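Local coordinates for uncharacterized protein (Xanthomonas axonopodis pv. citri, PDB 3OV5) that is VirB7, a component of the type IV secretion system, and probably acts at the outer membrane, its globular domain an N0 domain as in outer membrane transport proteins, at residues Asp12-Met18 against Asp37-Ile41; Val52-Ala56 against Ser69-Ser73. All coordinates share one frame; numbering follows the deposited sequence.

How the interactions relate
Two sequential contacts, neither nested nor crossed, lie on opposite sides of the centre of this small domain. From the N terminus, the chain enters helix 15-24, runs through strand 29-32 and returns in a loop, where D37-I41 meets the start of that helix; interaction 1 closes there, with 18 residues between its segments. Helix 52-63 follows, and strand 68-73 then folds back along it to close interaction 2 across 12 residues. The centres lie about 15 Å apart, and the nearest atoms, about 5 Å apart, do not touch. Helix 52-63 is shared: it supplies one segment of interaction 2, while L59 and Y63, farther along, touch or bond residues of interaction 1.

Interaction 1: Asp12-Met18 against Asp37-Ile41; sequences DGTLKTM and DYTLI
OD2 of D37 is gripped by two backbone amides. K16 N donates to D37 OD2 at 2.9 Å, on the syn side though 30° out of the carboxylate plane. Y38 N, 2.8 Å from D37 OD2, comes from above that plane, on the opposite face. The other oxygen takes the hydroxyl proton of T14, with T14 OG1 2.6 Å from D37 OD1. These three bonds should hold the carboxylate against rotation, and its place beside the first turn of helix 15-24 is consistent with charge stabilisation by the helix N terminus. With chi1 75°, T14 OG1 sits between its own backbone N and carbonyl carbon, where it accepts the N-capping bond from T17 N (3.0 Å). One hydroxyl thus links the cap to the carboxylate. Beside it the backbones form a single bridge at T14 and T39: L15 N donates to Y38 O (2.8 Å, N-H...O 174°), and a weak bond runs from L40 N to G13 O (3.3 Å). L40 supplies most of the apolar part. Its CD2 lies against the T14-L15 peptide, with the end of M18, both SD and CE, across it, M18 CE 4.0 Å from L40 CD2, while CD1 rests on the D12 carbonyl. L15 CD2 comes to the edge of the Y38 ring, near its plane, 4.4 Å from Y38 CD2. The D12 carboxylate turns elsewhere, to T9 N and R21. Around it, L15 and M18 pack on L59 of helix 52-63, Y63 OH of that helix bonds T39 O and I41 N, and Y32 of strand 29-32 touches L15, K16, D37 and Y38.

Interaction 2: Val52-Ala56 against Ser69-Ser73; sequences VQQAA and SVSVS
V70 is the first residue of strand segment 69-73 to meet helix segment 52-56, directing its side chain at A56: V70 CG1 lies 4.1 Å from A56 CB. The backbones come close here too, with A56 O and V70 O, both acceptors, 3.5 Å apart. At S71 the side chain turns away from the helix, leaving its CA 4.4 Å from A56 CB. V72 faces the helix again. Its CG2, set anti to the carbonyl carbon, is the branch that meets both A56 CB, at 3.9 Å, and V52 CG2, at 4.2 Å, touching two residues one helical turn apart. No direct hydrogen bond joins the segments; a water bridges them, donating to Q53 OE1 (2.8 Å) and accepting from V72 N (2.9 Å). The bend of Q53 at chi2 (64°) brings its amide oxygen back toward the strand. A56 meets the strand with a single methyl, and the segment axes approach to 7.7 Å and run nearly antiparallel, at 163°. S69 and S71 pair with Q80 and L78 of strand 76-81, so 68-73, outermost in its sheet within this chain, has the helix along its outer edge as well as against the face carrying V70 and V72. Such a helix packed on a small mixed sheet (order 29-32, 76-81, 68-73) is consistent with the N0 domain.

Interaction 1: Asp12-Met18 against Asp37-Ile41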
ATOM      1  N   ASP A  12      -4.198  -0.866 -11.863  1.00  9.81           N
ATOM      2  CA  ASP A  12      -4.476  -0.358 -10.531  1.00  9.38           C
ATOM      3  C   ASP A  12      -4.852   1.116 -10.640  1.00 10.83           C
ATOM      4  O   ASP A  12      -4.076   1.965 -11.111  1.00 12.41           O
ATOM      5  CB  ASP A  12      -3.229  -0.410  -9.680  1.00  8.80           C
ATOM      6  CG  ASP A  12      -2.581  -1.759  -9.645  1.00  7.65           C
ATOM      7  OD1 ASP A  12      -1.361  -1.772  -9.874  1.00  8.60           O
ATOM      8  OD2 ASP A  12      -3.267  -2.782  -9.380  1.00  8.32           O
ATOM      9  N   GLY A  13      -6.047   1.433 -10.198  1.00 11.04           N
ATOM     10  CA  GLY A  13      -6.495   2.845 -10.181  1.00 10.46           C
ATOM     11  C   GLY A  13      -6.466   3.519  -8.821  1.00  8.99           C
ATOM     12  O   GLY A  13      -6.402   4.761  -8.742  1.00 10.61           O
ATOM     13  N   THR A  14      -6.559   2.727  -7.749  1.00  7.52           N
ATOM     14  CA  THR A  14      -6.712   3.305  -6.439  1.00  6.70           C
ATOM     15  C   THR A  14      -5.795   2.640  -5.448  1.00  6.08           C
ATOM     16  O   THR A  14      -5.263   1.539  -5.691  1.00  6.09           O
ATOM     17  CB  THR A  14      -8.164   3.188  -5.906  1.00  6.75           C
ATOM     18  OG1 THR A  14      -8.406   1.832  -5.494  1.00  6.26           O
ATOM     19  CG2 THR A  14      -9.215   3.601  -6.939  1.00  8.69           C
ATOM     20  N   LEU A  15      -5.648   3.281  -4.296  1.00  6.08           N
ATOM     21  CA  LEU A  15      -4.838   2.769  -3.210  1.00  5.76           C
ATOM     22  C   LEU A  15      -5.330   1.376  -2.772  1.00  5.33           C
ATOM     23  O   LEU A  15      -4.536   0.426  -2.681  1.00  5.61           O
ATOM     24  CB  LEU A  15      -4.892   3.752  -2.038  1.00  5.97           C
ATOM     25  CG  LEU A  15      -4.163   3.341  -0.776  1.00  6.01           C
ATOM     26  CD1 LEU A  15      -2.677   3.110  -1.006  1.00  7.21           C
ATOM     27  CD2 LEU A  15      -4.393   4.405   0.310  1.00  7.08           C
ATOM     28  N   LYS A  16      -6.619   1.262  -2.455  1.00  5.11           N
ATOM     29  CA  LYS A  16      -7.146   0.002  -1.964  1.00  5.49           C
ATOM     30  C   LYS A  16      -7.022  -1.084  -3.032  1.00  5.56           C
ATOM     31  O   LYS A  16      -6.702  -2.219  -2.692  1.00  5.96           O
ATOM     32  CB  LYS A  16      -8.602   0.168  -1.517  1.00  5.98           C
ATOM     33  CG  LYS A  16      -9.153  -1.083  -0.825  1.00  6.68           C
ATOM     34  CD  LYS A  16     -10.592  -0.876  -0.351  1.00  8.47           C
ATOM     35  CE  LYS A  16     -11.542  -0.667  -1.486  1.00 10.13           C
ATOM     36  NZ  LYS A  16     -12.963  -0.545  -1.015  1.00 12.21           N
ATOM     37  N   THR A  17      -7.359  -0.758  -4.277  1.00  5.77           N
ATOM     38  CA  THR A  17      -7.353  -1.804  -5.301  1.00  6.34           C
ATOM     39  C   THR A  17      -5.931  -2.240  -5.656  1.00  5.53           C
ATOM     40  O   THR A  17      -5.700  -3.434  -5.928  1.00  5.98           O
ATOM     41  CB  THR A  17      -8.199  -1.412  -6.505  1.00  7.02           C
ATOM     42  OG1 THR A  17      -7.723  -0.245  -7.119  1.00  8.81           O
ATOM     43  CG2 THR A  17      -9.689  -1.292  -6.120  1.00 10.17           C
ATOM     44  N   MET A  18      -4.969  -1.310  -5.663  1.00  5.17           N
ATOM     45  CA  MET A  18      -3.586  -1.707  -5.846  1.00  5.72           C
ATOM     46  C   MET A  18      -3.175  -2.650  -4.730  1.00  4.92           C
ATOM     47  O   MET A  18      -2.544  -3.697  -4.958  1.00  5.53           O
ATOM     48  CB  MET A  18      -2.656  -0.498  -5.885  1.00  5.20           C
ATOM     49  CG  MET A  18      -1.212  -0.898  -6.182  1.00  5.71           C
ATOM     50  SD  MET A  18      -0.084   0.491  -6.225  1.00  6.36           S
ATOM     51  CE  MET A  18      -0.049   0.911  -4.463  1.00  7.40           C
ATOM     52  N   ASP A  37     -11.574   5.005  -0.064  1.00  5.58           N
ATOM     53  CA  ASP A  37     -10.446   4.741  -0.939  1.00  5.48           C
ATOM     54  C   ASP A  37      -9.931   6.099  -1.455  1.00  5.17           C
ATOM     55  O   ASP A  37     -10.577   7.142  -1.302  1.00  6.00           O
ATOM     56  CB  ASP A  37     -10.930   3.805  -2.060  1.00  5.51           C
ATOM     57  CG  ASP A  37      -9.823   3.088  -2.793  1.00  5.58           C
ATOM     58  OD1 ASP A  37     -10.207   2.279  -3.691  1.00  6.73           O
ATOM     59  OD2 ASP A  37      -8.623   3.291  -2.500  1.00  5.71           O
ATOM     60  N   TYR A  38      -8.762   6.050  -2.072  1.00  5.34           N
ATOM     61  CA  TYR A  38      -8.097   7.227  -2.645  1.00  4.99           C
ATOM     62  C   TYR A  38      -7.504   6.845  -3.962  1.00  5.37           C
ATOM     63  O   TYR A  38      -7.001   5.726  -4.147  1.00  6.48           O
ATOM     64  CB  TYR A  38      -6.942   7.719  -1.746  1.00  6.11           C
ATOM     65  CG  TYR A  38      -7.468   8.310  -0.494  1.00  6.08           C
ATOM     66  CD1 TYR A  38      -8.117   9.562  -0.516  1.00  6.99           C
ATOM     67  CD2 TYR A  38      -7.393   7.637   0.709  1.00  8.41           C
ATOM     68  CE1 TYR A  38      -8.678  10.097   0.593  1.00  8.30           C
ATOM     69  CE2 TYR A  38      -7.938   8.214   1.849  1.00 10.25           C
ATOM     70  CZ  TYR A  38      -8.582   9.428   1.770  1.00  9.12           C
ATOM     71  OH  TYR A  38      -9.125  10.000   2.873  1.00  9.13           O
ATOM     72  N   THR A  39      -7.499   7.776  -4.906  1.00  5.59           N
ATOM     73  CA  THR A  39      -6.790   7.535  -6.136  0.70  5.60           C
ATOM     74  C   THR A  39      -5.298   7.392  -5.832  1.00  5.14           C
ATOM     75  O   THR A  39      -4.783   7.906  -4.840  1.00  6.44           O
ATOM     76  CB  THR A  39      -7.074   8.610  -7.160  0.70  7.12           C
ATOM     77  OG1 THR A  39      -6.770   8.071  -8.446  0.70  8.78           O
ATOM     78  CG2 THR A  39      -6.249   9.795  -6.943  0.70  7.85           C
ATOM     79  N   LEU A  40      -4.589   6.708  -6.726  1.00  5.60           N
ATOM     80  CA  LEU A  40      -3.145   6.706  -6.696  1.00  6.20           C
ATOM     81  C   LEU A  40      -2.638   8.067  -7.139  1.00  7.00           C
ATOM     82  O   LEU A  40      -3.030   8.563  -8.212  1.00 10.25           O
ATOM     83  CB  LEU A  40      -2.591   5.619  -7.634  1.00  7.46           C
ATOM     84  CG  LEU A  40      -3.001   4.198  -7.236  1.00  7.53           C
ATOM     85  CD1 LEU A  40      -2.528   3.170  -8.263  1.00 11.11           C
ATOM     86  CD2 LEU A  40      -2.461   3.822  -5.877  1.00  7.44           C
ATOM     87  N   ILE A  41      -1.736   8.653  -6.364  1.00  6.32           N
ATOM     88  CA  ILE A  41      -1.106   9.912  -6.759  1.00  6.46           C
ATOM     89  C   ILE A  41       0.231   9.654  -7.423  1.00  6.08           C
ATOM     90  O   ILE A  41       0.838   8.593  -7.250  1.00  6.72           O
ATOM     91  CB  ILE A  41      -0.999  10.892  -5.560  1.00  6.63           C
ATOM     92  CG1 ILE A  41      -0.207  10.294  -4.395  1.00  7.12           C
ATOM     93  CG2 ILE A  41      -2.384  11.261  -5.114  1.00  9.19           C
ATOM     94  CD1 ILE A  41       0.161  11.373  -3.362  1.00  7.84           C
TER

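Interaction 2: Val52-Ala56 against Ser69-Ser73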
ATOM      1  N   VAL A  52       8.473  -6.355  -0.101  1.00  5.88           N
ATOM      2  CA  VAL A  52       7.177  -5.866   0.357  1.00  6.18           C
ATOM      3  C   VAL A  52       7.332  -4.839   1.465  1.00  5.48           C
ATOM      4  O   VAL A  52       6.551  -3.883   1.555  1.00  5.76           O
ATOM      5  CB  VAL A  52       6.221  -7.022   0.735  1.00  6.88           C
ATOM      6  CG1 VAL A  52       6.636  -7.750   2.032  1.00  8.24           C
ATOM      7  CG2 VAL A  52       4.793  -6.521   0.784  1.00  7.70           C
ATOM      8  N   GLN A  53       8.338  -5.008   2.333  1.00  5.76           N
ATOM      9  CA  GLN A  53       8.573  -4.014   3.384  1.00  5.55           C
ATOM     10  C   GLN A  53       8.903  -2.666   2.758  1.00  5.17           C
ATOM     11  O   GLN A  53       8.357  -1.622   3.172  1.00  5.53           O
ATOM     12  CB  GLN A  53       9.716  -4.464   4.287  1.00  6.24           C
ATOM     13  CG  GLN A  53      10.171  -3.458   5.313  1.00  6.43           C
ATOM     14  CD  GLN A  53       9.130  -3.101   6.340  1.00  5.94           C
ATOM     15  OE1 GLN A  53       8.105  -3.781   6.513  1.00  6.89           O
ATOM     16  NE2 GLN A  53       9.402  -1.994   7.082  1.00  6.85           N
ATOM     17  N   GLN A  54       9.812  -2.635   1.784  1.00  5.29           N
ATOM     18  CA  GLN A  54      10.171  -1.376   1.151  1.00  5.22           C
ATOM     19  C   GLN A  54       8.949  -0.774   0.463  1.00  5.06           C
ATOM     20  O   GLN A  54       8.712   0.432   0.556  1.00  5.00           O
ATOM     21  CB  GLN A  54      11.326  -1.566   0.176  1.00  5.45           C
ATOM     22  CG  GLN A  54      11.774  -0.237  -0.424  1.00  5.90           C
ATOM     23  CD  GLN A  54      12.924  -0.401  -1.381  1.00  5.79           C
ATOM     24  OE1 GLN A  54      13.878  -1.142  -1.093  1.00  6.42           O
ATOM     25  NE2 GLN A  54      12.849   0.258  -2.547  1.00  6.84           N
ATOM     26  N   ALA A  55       8.185  -1.596  -0.270  1.00  5.08           N
ATOM     27  CA  ALA A  55       7.055  -1.092  -1.039  1.00  5.51           C
ATOM     28  C   ALA A  55       5.998  -0.512  -0.133  1.00  4.79           C
ATOM     29  O   ALA A  55       5.468   0.573  -0.367  1.00  5.09           O
ATOM     30  CB  ALA A  55       6.466  -2.195  -1.915  1.00  6.20           C
ATOM     31  N   ALA A  56       5.632  -1.262   0.919  1.00  5.22           N
ATOM     32  CA  ALA A  56       4.614  -0.798   1.847  1.00  5.31           C
ATOM     33  C   ALA A  56       5.055   0.502   2.506  1.00  4.87           C
ATOM     34  O   ALA A  56       4.253   1.421   2.717  1.00  5.17           O
ATOM     35  CB  ALA A  56       4.348  -1.854   2.906  1.00  6.30           C
ATOM     36  N   SER A  69      -0.970   5.405   7.528  1.00  5.23           N
ATOM     37  CA  SER A  69       0.135   4.465   7.627  1.00  5.39           C
ATOM     38  C   SER A  69      -0.194   3.199   6.841  1.00  5.22           C
ATOM     39  O   SER A  69      -1.314   2.690   6.915  1.00  5.88           O
ATOM     40  CB  SER A  69       0.306   4.046   9.096  1.00  6.54           C
ATOM     41  OG  SER A  69       1.232   2.991   9.235  1.00  7.91           O
ATOM     42  N   VAL A  70       0.779   2.737   6.052  1.00  5.29           N
ATOM     43  CA  VAL A  70       0.709   1.426   5.400  1.00  5.30           C
ATOM     44  C   VAL A  70       1.867   0.595   5.932  1.00  5.62           C
ATOM     45  O   VAL A  70       3.007   1.063   5.950  1.00  6.21           O
ATOM     46  CB  VAL A  70       0.841   1.540   3.869  1.00  5.58           C
ATOM     47  CG1 VAL A  70       0.739   0.146   3.218  1.00  6.83           C
ATOM     48  CG2 VAL A  70      -0.225   2.502   3.295  1.00  6.61           C
ATOM     49  N   SER A  71       1.571  -0.616   6.391  1.00  5.75           N
ATOM     50  CA  SER A  71       2.608  -1.459   6.967  1.00  6.36           C
ATOM     51  C   SER A  71       2.295  -2.926   6.722  1.00  5.89           C
ATOM     52  O   SER A  71       1.183  -3.274   6.315  1.00  6.89           O
ATOM     53  CB  SER A  71       2.772  -1.180   8.464  1.00  7.37           C
ATOM     54  OG  SER A  71       1.580  -1.507   9.163  1.00  7.79           O
ATOM     55  N   VAL A  72       3.314  -3.749   6.938  1.00  6.88           N
ATOM     56  CA  VAL A  72       3.211  -5.194   6.910  1.00  7.32           C
ATOM     57  C   VAL A  72       3.133  -5.702   8.364  1.00  9.10           C
ATOM     58  O   VAL A  72       4.043  -5.431   9.164  1.00  9.33           O
ATOM     59  CB  VAL A  72       4.449  -5.811   6.236  1.00  8.06           C
ATOM     60  CG1 VAL A  72       4.338  -7.312   6.224  1.00 10.26           C
ATOM     61  CG2 VAL A  72       4.638  -5.263   4.829  1.00 10.19           C
ATOM     62  N   SER A  73       2.012  -6.372   8.671  0.50 10.84           N
ATOM     63  CA  SER A  73       1.675  -6.936   9.987  0.50 12.46           C
ATOM     64  C   SER A  73       1.290  -8.406   9.716  0.50 13.16           C
ATOM     65  O   SER A  73       0.178  -8.709   9.287  0.50 12.62           O
ATOM     66  CB  SER A  73       0.506  -6.144  10.613  0.50 13.02           C
ATOM     67  OG  SER A  73       0.577  -5.957  12.034  0.50 14.12           O
TER
HETATM   68  O   HOH W   1       5.883  -2.507   7.526  1.00  9.65           O